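Local coordinates for protein beta-N-acetylglucosaminidase (PDB 3WO8) that probably hydrolyses terminal non-reducing N-acetyl-D-hexosamine residues from N-acetyl-beta-D-hexosaminides, as a TIM-barrel glycosidase of glycosyl hydrolase family 3, at residues B[269-278]-B[298-309]; B[342-350]-B[451-459]. All blocks are in the same frame, centred on the assembly; numbering follows the deposited sequence.

Contact 1: B[269-278]-B[298-309]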
loop_
_atom_site.group_PDB
_atom_site.type_symbol
_atom_site.label_atom_id
_atom_site.label_comp_id
_atom_site.label_asym_id
_atom_site.label_seq_id
_atom_site.Cartn_x
_atom_site.Cartn_y
_atom_site.Cartn_z
ATOM N N VAL B 269 -4.721 7.627 37.888
ATOM C CA VAL B 269 -3.470 7.943 37.201
ATOM C C VAL B 269 -2.244 7.729 38.088
ATOM O O VAL B 269 -1.260 7.114 37.675
ATOM C CB VAL B 269 -3.461 9.380 36.672
ATOM C CG1 VAL B 269 -2.124 9.702 36.022
ATOM C CG2 VAL B 269 -4.580 9.570 35.649
ATOM N N GLU B 270 -2.344 8.208 39.315
ATOM C CA GLU B 270 -1.245 8.183 40.296
ATOM C C GLU B 270 -0.835 6.756 40.650
ATOM O O GLU B 270 0.338 6.414 40.600
ATOM C CB GLU B 270 -1.686 8.949 41.562
ATOM C CG GLU B 270 -0.577 9.465 42.465
ATOM C CD GLU B 270 -0.985 9.477 43.941
ATOM O OE1 GLU B 270 -1.216 8.376 44.495
ATOM O OE2 GLU B 270 -1.068 10.572 44.553
ATOM N N GLU B 271 -1.815 5.943 41.016
ATOM C CA GLU B 271 -1.594 4.533 41.254
ATOM C C GLU B 271 -1.036 3.874 39.982
ATOM O O GLU B 271 -0.135 3.042 40.045
ATOM C CB GLU B 271 -2.913 3.829 41.650
ATOM C CG GLU B 271 -3.590 4.275 42.962
ATOM C CD GLU B 271 -5.090 3.970 42.978
ATOM O OE1 GLU B 271 -5.580 3.241 43.871
ATOM O OE2 GLU B 271 -5.790 4.443 42.057
ATOM N N ILE B 272 -1.582 4.256 38.830
ATOM C CA ILE B 272 -1.233 3.646 37.557
ATOM C C ILE B 272 0.246 3.849 37.250
ATOM O O ILE B 272 0.987 2.883 37.112
ATOM C CB ILE B 272 -2.146 4.201 36.442
ATOM C CG1 ILE B 272 -3.504 3.476 36.479
ATOM C CG2 ILE B 272 -1.520 4.040 35.064
ATOM C CD1 ILE B 272 -4.549 3.989 35.494
ATOM N N VAL B 273 0.674 5.102 37.165
ATOM C CA VAL B 273 2.087 5.432 36.892
ATOM C C VAL B 273 3.017 4.721 37.875
ATOM O O VAL B 273 4.070 4.198 37.494
ATOM C CB VAL B 273 2.356 6.956 37.004
ATOM C CG1 VAL B 273 3.802 7.307 36.689
ATOM C CG2 VAL B 273 1.456 7.745 36.064
ATOM N N SER B 274 2.620 4.723 39.143
ATOM C CA SER B 274 3.414 4.122 40.213
ATOM C C SER B 274 3.442 2.601 40.161
ATOM O O SER B 274 4.494 2.009 40.185
ATOM C CB SER B 274 2.888 4.562 41.586
ATOM O OG SER B 274 1.839 3.705 42.034
ATOM N N LEU B 275 2.296 1.960 40.109
ATOM C CA LEU B 275 2.293 0.524 40.205
ATOM C C LEU B 275 3.071 -0.063 39.047
ATOM O O LEU B 275 3.859 -0.997 39.221
ATOM C CB LEU B 275 0.866 -0.010 40.255
ATOM C CG LEU B 275 0.125 0.523 41.489
ATOM C CD1 LEU B 275 -1.331 0.109 41.482
ATOM C CD2 LEU B 275 0.804 0.091 42.782
ATOM N N PHE B 276 2.876 0.529 37.872
ATOM C CA PHE B 276 3.505 0.042 36.647
ATOM C C PHE B 276 5.022 0.210 36.707
ATOM O O PHE B 276 5.762 -0.783 36.687
ATOM C CB PHE B 276 2.898 0.757 35.432
ATOM C CG PHE B 276 3.566 0.438 34.139
ATOM C CD1 PHE B 276 3.274 -0.736 33.463
ATOM C CD2 PHE B 276 4.480 1.336 33.585
ATOM C CE1 PHE B 276 3.892 -1.036 32.263
ATOM C CE2 PHE B 276 5.094 1.051 32.383
ATOM C CZ PHE B 276 4.795 -0.136 31.713
ATOM N N LEU B 277 5.489 1.447 36.806
ATOM C CA LEU B 277 6.931 1.686 36.824
ATOM C C LEU B 277 7.668 0.903 37.926
ATOM O O LEU B 277 8.742 0.327 37.703
ATOM C CB LEU B 277 7.208 3.171 36.973
ATOM C CG LEU B 277 7.001 4.022 35.717
ATOM C CD1 LEU B 277 7.148 5.500 36.038
ATOM C CD2 LEU B 277 8.005 3.678 34.636
ATOM N N ASN B 278 7.063 0.870 39.109
ATOM C CA ASN B 278 7.603 0.133 40.253
ATOM C C ASN B 278 7.520 -1.368 40.064
ATOM O O ASN B 278 8.338 -2.087 40.631
ATOM C CB ASN B 278 6.919 0.545 41.573
ATOM C CG ASN B 278 7.238 1.987 41.973
ATOM O OD1 ASN B 278 8.263 2.562 41.555
ATOM N ND2 ASN B 278 6.356 2.587 42.764
ATOM N N THR B 298 1.895 13.942 36.767
ATOM C CA THR B 298 1.747 12.910 37.814
ATOM C C THR B 298 3.082 12.259 38.141
ATOM O O THR B 298 3.377 12.017 39.302
ATOM C CB THR B 298 0.796 11.788 37.409
ATOM O OG1 THR B 298 -0.411 12.341 36.919
ATOM C CG2 THR B 298 0.459 10.911 38.585
ATOM N N LEU B 299 3.888 11.975 37.117
ATOM C CA LEU B 299 5.165 11.276 37.304
ATOM C C LEU B 299 6.205 12.167 37.958
ATOM O O LEU B 299 6.907 11.743 38.887
ATOM C CB LEU B 299 5.729 10.775 35.970
ATOM C CG LEU B 299 7.124 10.123 36.046
ATOM C CD1 LEU B 299 7.010 8.738 36.658
ATOM C CD2 LEU B 299 7.784 10.031 34.684
ATOM N N VAL B 300 6.313 13.389 37.448
ATOM C CA VAL B 300 7.327 14.339 37.917
ATOM C C VAL B 300 7.103 14.676 39.416
ATOM O O VAL B 300 8.070 14.815 40.179
ATOM C CB VAL B 300 7.407 15.596 36.978
ATOM C CG1 VAL B 300 6.332 16.639 37.287
ATOM C CG2 VAL B 300 8.798 16.224 37.010
ATOM N N LYS B 301 5.828 14.760 39.819
ATOM C CA LYS B 301 5.423 14.897 41.244
ATOM C C LYS B 301 5.720 13.639 42.046
ATOM O O LYS B 301 6.391 13.715 43.066
ATOM C CB LYS B 301 3.932 15.276 41.402
ATOM C CG LYS B 301 3.704 16.719 41.858
ATOM C CD LYS B 301 4.211 17.753 40.843
ATOM C CE LYS B 301 4.820 19.003 41.496
ATOM N NZ LYS B 301 5.958 19.574 40.709
ATOM N N LEU B 302 5.243 12.487 41.578
ATOM C CA LEU B 302 5.549 11.222 42.243
ATOM C C LEU B 302 7.036 11.003 42.474
ATOM O O LEU B 302 7.414 10.247 43.366
ATOM C CB LEU B 302 5.030 10.027 41.445
ATOM C CG LEU B 302 3.568 9.575 41.582
ATOM C CD1 LEU B 302 3.447 8.058 41.545
ATOM C CD2 LEU B 302 2.921 10.106 42.854
ATOM N N LEU B 303 7.866 11.617 41.637
ATOM C CA LEU B 303 9.318 11.552 41.801
ATOM C C LEU B 303 9.790 12.419 42.959
ATOM O O LEU B 303 10.648 11.998 43.747
ATOM C CB LEU B 303 10.043 11.964 40.506
ATOM C CG LEU B 303 10.851 10.887 39.756
ATOM C CD1 LEU B 303 10.260 9.480 39.838
ATOM C CD2 LEU B 303 11.030 11.310 38.306
ATOM N N GLU B 304 9.236 13.626 43.052
ATOM C CA GLU B 304 9.515 14.518 44.183
ATOM C C GLU B 304 8.992 13.923 45.469
ATOM O O GLU B 304 9.654 14.006 46.488
ATOM C CB GLU B 304 8.874 15.883 43.988
ATOM C CG GLU B 304 9.680 16.815 43.105
ATOM C CD GLU B 304 8.804 17.639 42.179
ATOM O OE1 GLU B 304 7.630 17.902 42.530
ATOM O OE2 GLU B 304 9.290 18.006 41.090
ATOM N N ASP B 305 7.803 13.331 45.409
ATOM C CA ASP B 305 7.226 12.612 46.547
ATOM C C ASP B 305 8.011 11.376 46.994
ATOM O O ASP B 305 7.837 10.921 48.115
ATOM C CB ASP B 305 5.782 12.182 46.244
ATOM C CG ASP B 305 4.805 13.344 46.295
ATOM O OD1 ASP B 305 5.241 14.496 46.077
ATOM O OD2 ASP B 305 3.603 13.108 46.553
ATOM N N GLY B 306 8.839 10.806 46.125
ATOM C CA GLY B 306 9.531 9.555 46.452
ATOM C C GLY B 306 8.586 8.362 46.380
ATOM O O GLY B 306 9.007 7.229 46.605
ATOM N N LYS B 307 7.314 8.620 46.041
ATOM C CA LYS B 307 6.308 7.570 45.852
ATOM C C LYS B 307 6.606 6.710 44.616
ATOM O O LYS B 307 5.926 5.707 44.379
ATOM C CB LYS B 307 4.909 8.182 45.717
ATOM C CG LYS B 307 4.119 8.333 47.009
ATOM C CD LYS B 307 3.201 9.560 46.944
ATOM C CE LYS B 307 1.727 9.272 47.264
ATOM N NZ LYS B 307 1.438 9.016 48.704
ATOM N N VAL B 308 7.594 7.113 43.817
ATOM C CA VAL B 308 8.065 6.293 42.704
ATOM C C VAL B 308 9.564 6.170 42.746
ATOM O O VAL B 308 10.280 7.169 42.781
ATOM C CB VAL B 308 7.636 6.885 41.348
ATOM C CG1 VAL B 308 8.341 6.217 40.181
ATOM C CG2 VAL B 308 6.146 6.704 41.185
ATOM N N GLN B 309 10.032 4.935 42.684
ATOM C CA GLN B 309 11.448 4.641 42.902
ATOM C C GLN B 309 12.297 5.194 41.770
ATOM O O GLN B 309 12.204 4.745 40.639
ATOM C CB GLN B 309 11.682 3.132 43.041
ATOM C CG GLN B 309 10.616 2.421 43.862
ATOM C CD GLN B 309 10.808 0.917 43.929
ATOM O OE1 GLN B 309 11.812 0.382 43.447
ATOM N NE2 GLN B 309 9.834 0.222 44.531
#
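Leu299 meets helix 269-278 chiefly through CD1, which lies 3.3 Å from Leu277 CD1 and packs on Val273 CG1; the leucine crosses both side chains at about a right angle. With CG anti to the backbone N, Leu299 swings its end toward the other helix although its CB does not point there. One turn on, Leu302 spreads its two branches along that helix, CD1 to Ser274 CB at 3.5 Å and CD2 to the aliphatic CG of Glu270. Thr298 sets its CG2 over the backbone at Glu270 CA (3.6 Å), while its hydroxyl bonds back to Val294 O. The short axes of 269-278 and 298-304 cross at -68°, 9.9 Å apart; these are neighbouring helices on the outside of the TIM barrel, joined through strand 283-286. Beyond Gly306 the chain turns back, and Val308 CG2 lies against Ser274 CA and CB. At the far end Asn278 receives Gln309 N on OD1, a bond of 3.2 Å that is nearly straight at N-H (166°), with the donor slightly tilted from the amide's carbonyl plane. The amide groups of Asn278 and Gln309 lie nearly parallel, their planes 25° apart, just where Gln309 occupies the N-cap position of helix 310-326.

Contact 2: B[342-350]-B[451-459]; sequences KAVEFLGFE and GRKIVVTRS
Strand 345-347 pairs antiparallel with strand 453-456 through four backbone bonds, Glu345 exchanging two with Val456 and Leu347 two with Ile454. Val456 N to Glu345 O, 3.0 Å, is the straightest (171°). On one face Leu347 CD2 reaches Val456 CG2 at 3.9 Å; on the other Val455 CG2 sits at the ring edges of both Phe346 and Phe349, 3.8 Å from Phe349 CZ. Phe349 takes the position between backbone N and carbonyl carbon (chi1 62°), which turns its ring back beside the start of strand 453-456, edge toward Ile454 N, with CD1 3.3 Å from Lys453 CB. Past the strands, Arg458 NH1 donates to Ala343 O at 2.8 Å, the oxygen lying in the guanidinium plane. Its NH2 forms a long salt bridge of 3.5 Å to Glu345 OE1, the carboxylate turned 68° from the guanidinium, one face of which Val456 CG1 touches near the rim. An alanine in place of Arg458 is likely to leave Ala343 O and the Glu345 carboxylate without these partners. Farther out, Ala343 and Arg458 pack on Ala94 and Lys97 of the second subunit, and Val455 pairs with Tyr437 and Val439. The pairing adds an antiparallel edge strand to the otherwise parallel sheet of the C-terminal alpha/beta domain.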
loop_
_atom_site.group_PDB
_atom_site.type_symbol
_atom_site.label_atom_id
_atom_site.label_comp_id
_atom_site.label_asym_id
_atom_site.label_seq_id
_atom_site.Cartn_x
_atom_site.Cartn_y
_atom_site.Cartn_z
ATOM N N LYS B 342 10.126 21.197 -1.765
ATOM C CA LYS B 342 11.242 21.803 -2.502
ATOM C C LYS B 342 10.903 22.142 -3.945
ATOM O O LYS B 342 11.554 23.000 -4.551
ATOM C CB LYS B 342 12.471 20.895 -2.442
ATOM C CG LYS B 342 13.707 21.447 -3.148
ATOM C CD LYS B 342 15.027 21.108 -2.426
ATOM C CE LYS B 342 16.275 21.516 -3.229
ATOM N NZ LYS B 342 16.822 20.417 -4.091
ATOM N N ALA B 343 9.890 21.482 -4.504
ATOM C CA ALA B 343 9.510 21.751 -5.891
ATOM C C ALA B 343 8.539 22.930 -6.052
ATOM O O ALA B 343 8.191 23.312 -7.190
ATOM C CB ALA B 343 8.945 20.488 -6.528
ATOM N N VAL B 344 8.118 23.509 -4.924
ATOM C CA VAL B 344 7.178 24.633 -4.924
ATOM C C VAL B 344 7.882 26.006 -4.861
ATOM O O VAL B 344 8.853 26.214 -4.130
ATOM C CB VAL B 344 6.207 24.596 -3.718
ATOM C CG1 VAL B 344 5.018 25.494 -3.985
ATOM C CG2 VAL B 344 5.704 23.198 -3.396
ATOM N N GLU B 345 7.342 26.934 -5.632
ATOM C CA GLU B 345 7.744 28.333 -5.656
ATOM C C GLU B 345 6.525 29.150 -5.299
ATOM O O GLU B 345 5.447 28.858 -5.828
ATOM C CB GLU B 345 8.159 28.749 -7.074
ATOM C CG GLU B 345 9.584 28.378 -7.473
ATOM C CD GLU B 345 9.777 28.348 -8.984
ATOM O OE1 GLU B 345 8.773 28.202 -9.718
ATOM O OE2 GLU B 345 10.944 28.444 -9.434
ATOM N N PHE B 346 6.690 30.158 -4.427
ATOM C CA PHE B 346 5.673 31.204 -4.241
ATOM C C PHE B 346 6.040 32.427 -5.057
ATOM O O PHE B 346 7.139 32.857 -5.018
ATOM C CB PHE B 346 5.544 31.593 -2.786
ATOM C CG PHE B 346 5.444 30.423 -1.846
ATOM C CD1 PHE B 346 4.235 29.800 -1.595
ATOM C CD2 PHE B 346 6.575 29.958 -1.194
ATOM C CE1 PHE B 346 4.163 28.743 -0.710
ATOM C CE2 PHE B 346 6.514 28.898 -0.307
ATOM C CZ PHE B 346 5.302 28.290 -0.072
ATOM N N LEU B 347 5.105 32.994 -5.781
ATOM C CA LEU B 347 5.363 34.087 -6.717
ATOM C C LEU B 347 4.405 35.273 -6.488
ATOM O O LEU B 347 3.208 35.215 -6.840
ATOM C CB LEU B 347 5.140 33.617 -8.177
ATOM C CG LEU B 347 6.267 33.029 -9.030
ATOM C CD1 LEU B 347 7.222 32.194 -8.184
ATOM C CD2 LEU B 347 5.669 32.253 -10.210
ATOM N N GLY B 348 4.944 36.372 -5.967
ATOM C CA GLY B 348 4.180 37.621 -5.848
ATOM C C GLY B 348 3.752 37.931 -4.425
ATOM O O GLY B 348 3.055 38.900 -4.201
ATOM N N PHE B 349 4.176 37.121 -3.466
ATOM C CA PHE B 349 3.869 37.353 -2.069
ATOM C C PHE B 349 4.750 36.406 -1.302
ATOM O O PHE B 349 5.327 35.505 -1.885
ATOM C CB PHE B 349 2.402 37.011 -1.766
ATOM C CG PHE B 349 2.065 35.564 -2.019
ATOM C CD1 PHE B 349 1.740 35.128 -3.313
ATOM C CD2 PHE B 349 2.153 34.625 -0.984
ATOM C CE1 PHE B 349 1.473 33.793 -3.552
ATOM C CE2 PHE B 349 1.889 33.291 -1.218
ATOM C CZ PHE B 349 1.545 32.875 -2.501
ATOM N N GLU B 350 4.835 36.582 0.001
ATOM C CA GLU B 350 5.633 35.679 0.834
ATOM C C GLU B 350 4.756 34.960 1.852
ATOM O O GLU B 350 5.058 33.837 2.246
ATOM C CB GLU B 350 6.754 36.455 1.539
ATOM C CG GLU B 350 7.927 36.843 0.626
ATOM C CD GLU B 350 8.612 38.142 1.049
ATOM O OE1 GLU B 350 9.132 38.868 0.172
ATOM O OE2 GLU B 350 8.639 38.444 2.264
ATOM N N GLY B 451 2.548 39.035 -12.218
ATOM C CA GLY B 451 2.495 39.970 -11.085
ATOM C C GLY B 451 1.501 39.576 -9.999
ATOM O O GLY B 451 1.621 40.027 -8.835
ATOM N N ARG B 452 0.531 38.727 -10.375
ATOM C CA ARG B 452 -0.418 38.119 -9.435
ATOM C C ARG B 452 0.238 37.189 -8.392
ATOM O O ARG B 452 1.458 36.915 -8.425
ATOM C CB ARG B 452 -1.512 37.384 -10.192
ATOM C CG ARG B 452 -2.141 38.267 -11.249
ATOM C CD ARG B 452 -3.623 38.004 -11.450
ATOM N NE ARG B 452 -4.220 38.944 -12.400
ATOM C CZ ARG B 452 -5.525 39.193 -12.532
ATOM N NH1 ARG B 452 -6.440 38.593 -11.774
ATOM N NH2 ARG B 452 -5.924 40.063 -13.442
ATOM N N LYS B 453 -0.573 36.757 -7.433
ATOM C CA LYS B 453 -0.124 35.808 -6.411
ATOM C C LYS B 453 -0.259 34.377 -6.965
ATOM O O LYS B 453 -1.340 33.978 -7.421
ATOM C CB LYS B 453 -0.942 35.979 -5.127
ATOM C CG LYS B 453 -0.889 37.370 -4.504
ATOM C CD LYS B 453 -1.312 37.323 -3.026
ATOM C CE LYS B 453 -1.466 38.701 -2.391
ATOM N NZ LYS B 453 -2.222 39.603 -3.306
ATOM N N ILE B 454 0.848 33.632 -6.973
ATOM C CA ILE B 454 0.898 32.330 -7.607
ATOM C C ILE B 454 1.625 31.310 -6.765
ATOM O O ILE B 454 2.705 31.582 -6.240
ATOM C CB ILE B 454 1.620 32.391 -8.931
ATOM C CG1 ILE B 454 0.982 33.445 -9.832
ATOM C CG2 ILE B 454 1.584 31.017 -9.598
ATOM C CD1 ILE B 454 1.808 33.739 -11.069
ATOM N N VAL B 455 1.014 30.131 -6.624
ATOM C CA VAL B 455 1.702 28.978 -6.054
ATOM C C VAL B 455 1.873 27.971 -7.188
ATOM O O VAL B 455 0.885 27.529 -7.828
ATOM C CB VAL B 455 0.966 28.367 -4.868
ATOM C CG1 VAL B 455 1.761 27.203 -4.312
ATOM C CG2 VAL B 455 0.792 29.386 -3.782
ATOM N N VAL B 456 3.149 27.691 -7.457
ATOM C CA VAL B 456 3.584 26.731 -8.472
ATOM C C VAL B 456 4.000 25.479 -7.746
ATOM O O VAL B 456 5.087 25.414 -7.195
ATOM C CB VAL B 456 4.766 27.272 -9.321
ATOM C CG1 VAL B 456 5.179 26.237 -10.337
ATOM C CG2 VAL B 456 4.376 28.573 -10.056
ATOM N N THR B 457 3.093 24.516 -7.677
ATOM C CA THR B 457 3.433 23.164 -7.198
ATOM C C THR B 457 3.922 22.481 -8.446
ATOM O O THR B 457 3.726 22.990 -9.589
ATOM C CB THR B 457 2.195 22.406 -6.689
ATOM O OG1 THR B 457 1.162 22.444 -7.683
ATOM C CG2 THR B 457 1.676 23.033 -5.410
ATOM N N ARG B 458 4.498 21.316 -8.339
ATOM C CA ARG B 458 4.619 20.628 -9.652
ATOM C C ARG B 458 3.911 19.292 -9.635
ATOM O O ARG B 458 4.431 18.301 -10.097
ATOM C CB ARG B 458 6.080 20.555 -10.080
ATOM C CG ARG B 458 6.560 21.839 -10.726
ATOM C CD ARG B 458 8.057 22.035 -10.522
ATOM N NE ARG B 458 8.487 23.180 -11.316
ATOM C CZ ARG B 458 8.808 24.383 -10.845
ATOM N NH1 ARG B 458 8.816 24.651 -9.542
ATOM N NH2 ARG B 458 9.129 25.330 -11.707
ATOM N N SER B 459 2.696 19.340 -9.112
ATOM C CA SER B 459 1.971 18.200 -8.630
ATOM C C SER B 459 0.538 18.627 -8.340
ATOM O O SER B 459 0.288 19.740 -7.897
ATOM C CB SER B 459 2.573 17.645 -7.334
ATOM O OG SER B 459 2.737 16.255 -7.399
#

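Overall arrangement
Contacts 1 and 2 belong to different domains and lie on opposite sides of the chain's centre, their own centres 52 Å apart and their nearest atoms about 38 Å apart. They follow in series: contact 1 closes on the barrel's outer helices, then helices 310-326 and 334-342 carry the chain toward the C-terminal domain, where 342-350 opens contact 2. Contact 1 is a helix crossing held mainly by apolar packing and touches no other chain of the assembly; contact 2 is a strand pairing whose Ala343-Arg458 end meets the second subunit, and Ser459 OG hydrogen-bonds Pro90 O of the second subunit. Only contact 2 therefore lies at the dimer interface, and the dimer architecture is associated with the active site.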